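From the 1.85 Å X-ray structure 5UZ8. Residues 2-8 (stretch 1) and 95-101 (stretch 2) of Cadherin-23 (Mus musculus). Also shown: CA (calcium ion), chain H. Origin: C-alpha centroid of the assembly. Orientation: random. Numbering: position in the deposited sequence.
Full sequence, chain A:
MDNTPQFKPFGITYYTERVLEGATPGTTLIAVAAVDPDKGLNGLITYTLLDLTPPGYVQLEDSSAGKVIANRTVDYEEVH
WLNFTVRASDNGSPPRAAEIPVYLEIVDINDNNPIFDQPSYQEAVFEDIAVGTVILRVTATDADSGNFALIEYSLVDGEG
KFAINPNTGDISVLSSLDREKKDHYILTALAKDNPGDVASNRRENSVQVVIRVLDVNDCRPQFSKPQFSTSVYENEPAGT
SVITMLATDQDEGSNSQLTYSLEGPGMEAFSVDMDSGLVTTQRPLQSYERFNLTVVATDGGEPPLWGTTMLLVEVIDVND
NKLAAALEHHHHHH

Stretch 1 (2-8) DNTPQFK
Stretch 2, residues 95-101: PRAAEIP

The N-terminal segment of Cadherin-23 packs alongside a β-strand, and the residue before it, that lie more than ninety residues later in the chain, through side chains and van der Waals contacts, with no direct hydrogen bond between the two stretches. Both run in nearly the same direction, 15° apart from Asp2 to Phe7 and from Arg96 to Ile100, and they bury 468 Å² in all. Their nearest CA atoms, Thr4 CA and Arg96 CA, are 5.3 Å apart. Backbones are extended: phi/psi is -79/142° at Thr4, -56/143° at Pro5 and -74/150° at Phe7, against -111/144° at Arg96, -131/158° at Ala98 and -149/148° at Ile100. The CA-to-CB bonds therefore alternate from the loop residue Arg96 into the strand, with Arg96, Ala98 and Ile100 directed toward the partner and Ala97 and Glu99 away.

Phe7 (chi1 m, -74°; chi2 -79°) supplies the apolar anchor. Ile100, t at both chi angles, lays its CG2 over one ring face, 3.4 Å from the Phe7 ring centroid and 9° off the normal, a CH-pi contact. Phe7 CE2 also lies 3.9 Å from Ala98 CB, while Ala98 O sits near the ring plane at the edge. The small Ala98 side chain comes close to the backbone, its CB 3.3 Å from Pro5 O. Pro5, with a C-gamma exo ring, brings CD to 3.4 Å from Arg96 O, and Thr4 (chi1 m) places CG2 3.4 Å from Ala97 O.

Arg96 (m, t, t, chi4 79°) reaches along the loop. Asp2 CB approaches NH1 of Arg96 to 3.3 Å over one guanidinium face, although Asp2 is poorly ordered. A calcium ion connects this end indirectly: Asn3 O binds the calcium ion at 2.3 Å, and a water ligand whose oxygen is 2.4 Å from the ion accepts a weak hydrogen bond from Arg96 NH2, 3.3 Å from that oxygen.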

# COMPACT_ATOMS: atom_id res chain seq x y z
N ASP A 2 -19.08 64.37 25.37
CA ASP A 2 -19.22 64.32 23.87
C ASP A 2 -18.00 63.69 23.15
O ASP A 2 -17.66 64.06 22.02
CB ASP A 2 -19.53 65.72 23.31
CG ASP A 2 -18.54 66.78 23.78
OD1 ASP A 2 -17.49 66.41 24.37
OD2 ASP A 2 -18.83 67.99 23.59
N ASN A 3 -17.35 62.73 23.81
CA ASN A 3 -16.24 62.00 23.22
C ASN A 3 -16.73 60.63 22.69
O ASN A 3 -17.50 59.96 23.35
CB ASN A 3 -15.12 61.80 24.26
CG ASN A 3 -14.50 63.13 24.69
OD1 ASN A 3 -13.71 63.72 23.96
ND2 ASN A 3 -14.88 63.60 25.87
N THR A 4 -16.34 60.27 21.47
CA THR A 4 -16.62 58.97 20.88
C THR A 4 -15.66 57.92 21.45
O THR A 4 -14.50 58.22 21.67
CB THR A 4 -16.44 59.06 19.36
OG1 THR A 4 -17.25 60.14 18.90
CG2 THR A 4 -16.82 57.77 18.64
N PRO A 5 -16.14 56.68 21.69
CA PRO A 5 -15.20 55.65 22.12
C PRO A 5 -14.05 55.47 21.14
O PRO A 5 -14.25 55.54 19.91
CB PRO A 5 -16.06 54.39 22.19
CG PRO A 5 -17.44 54.91 22.50
CD PRO A 5 -17.54 56.20 21.75
N GLN A 6 -12.85 55.22 21.68
CA GLN A 6 -11.69 54.94 20.87
C GLN A 6 -11.12 53.57 21.23
O GLN A 6 -10.94 53.26 22.40
CB GLN A 6 -10.60 55.97 21.11
CG GLN A 6 -11.01 57.42 20.93
CD GLN A 6 -9.90 58.34 21.41
OE1 GLN A 6 -8.92 58.54 20.72
NE2 GLN A 6 -10.02 58.82 22.63
N PHE A 7 -10.79 52.80 20.21
CA PHE A 7 -10.15 51.51 20.43
C PHE A 7 -8.71 51.72 20.85
O PHE A 7 -8.08 52.74 20.52
CB PHE A 7 -10.28 50.60 19.19
CG PHE A 7 -11.68 50.05 19.01
CD1 PHE A 7 -12.12 48.97 19.78
CD2 PHE A 7 -12.57 50.64 18.13
CE1 PHE A 7 -13.41 48.48 19.63
CE2 PHE A 7 -13.86 50.16 17.97
CZ PHE A 7 -14.28 49.10 18.75
N LYS A 8 -8.24 50.76 21.64
CA LYS A 8 -6.91 50.74 22.19
C LYS A 8 -6.10 49.60 21.57
O LYS A 8 -6.63 48.54 21.29
CB LYS A 8 -7.00 50.58 23.70
CG LYS A 8 -7.76 51.74 24.35
CD LYS A 8 -6.81 52.80 24.81
CE LYS A 8 -6.37 52.42 26.22
NZ LYS A 8 -4.99 52.82 26.44
N PRO A 95 -26.34 58.01 21.02
CA PRO A 95 -25.09 57.34 21.36
C PRO A 95 -24.00 57.62 20.32
O PRO A 95 -24.31 57.88 19.16
CB PRO A 95 -25.48 55.85 21.34
CG PRO A 95 -26.63 55.78 20.40
CD PRO A 95 -27.38 57.06 20.61
N ARG A 96 -22.75 57.61 20.76
CA ARG A 96 -21.61 57.68 19.87
C ARG A 96 -20.92 56.33 19.92
O ARG A 96 -20.85 55.68 20.97
CB ARG A 96 -20.63 58.76 20.31
CG ARG A 96 -21.19 60.18 20.28
CD ARG A 96 -20.13 61.16 20.77
NE ARG A 96 -20.45 62.56 20.51
CZ ARG A 96 -21.30 63.29 21.23
NH1 ARG A 96 -21.52 64.57 20.90
NH2 ARG A 96 -21.95 62.77 22.28
N ALA A 97 -20.42 55.91 18.77
CA ALA A 97 -19.84 54.60 18.65
C ALA A 97 -18.69 54.61 17.67
O ALA A 97 -18.55 55.51 16.87
CB ALA A 97 -20.91 53.61 18.21
N ALA A 98 -17.84 53.61 17.79
CA ALA A 98 -16.80 53.36 16.82
C ALA A 98 -16.85 51.88 16.46
O ALA A 98 -17.37 51.08 17.23
CB ALA A 98 -15.44 53.68 17.41
N GLU A 99 -16.31 51.57 15.29
CA GLU A 99 -16.26 50.23 14.77
C GLU A 99 -14.89 49.93 14.23
O GLU A 99 -14.21 50.82 13.74
CB GLU A 99 -17.29 50.06 13.67
CG GLU A 99 -18.70 49.99 14.22
CD GLU A 99 -19.75 49.75 13.16
OE1 GLU A 99 -19.40 49.39 12.01
OE2 GLU A 99 -20.94 49.91 13.50
N ILE A 100 -14.48 48.68 14.32
CA ILE A 100 -13.18 48.29 13.84
C ILE A 100 -13.20 46.85 13.35
O ILE A 100 -13.93 46.02 13.91
CB ILE A 100 -12.13 48.49 14.95
CG1 ILE A 100 -10.71 48.32 14.40
CG2 ILE A 100 -12.38 47.57 16.14
CD1 ILE A 100 -9.65 48.79 15.36
N PRO A 101 -12.40 46.52 12.33
CA PRO A 101 -12.34 45.13 11.90
C PRO A 101 -11.44 44.27 12.75
O PRO A 101 -10.41 44.75 13.30
CB PRO A 101 -11.79 45.21 10.46
CG PRO A 101 -11.60 46.63 10.14
CD PRO A 101 -11.71 47.43 11.39
CA CA H . -18.96 59.34 25.06
O HOH W 1 -20.69 60.99 24.77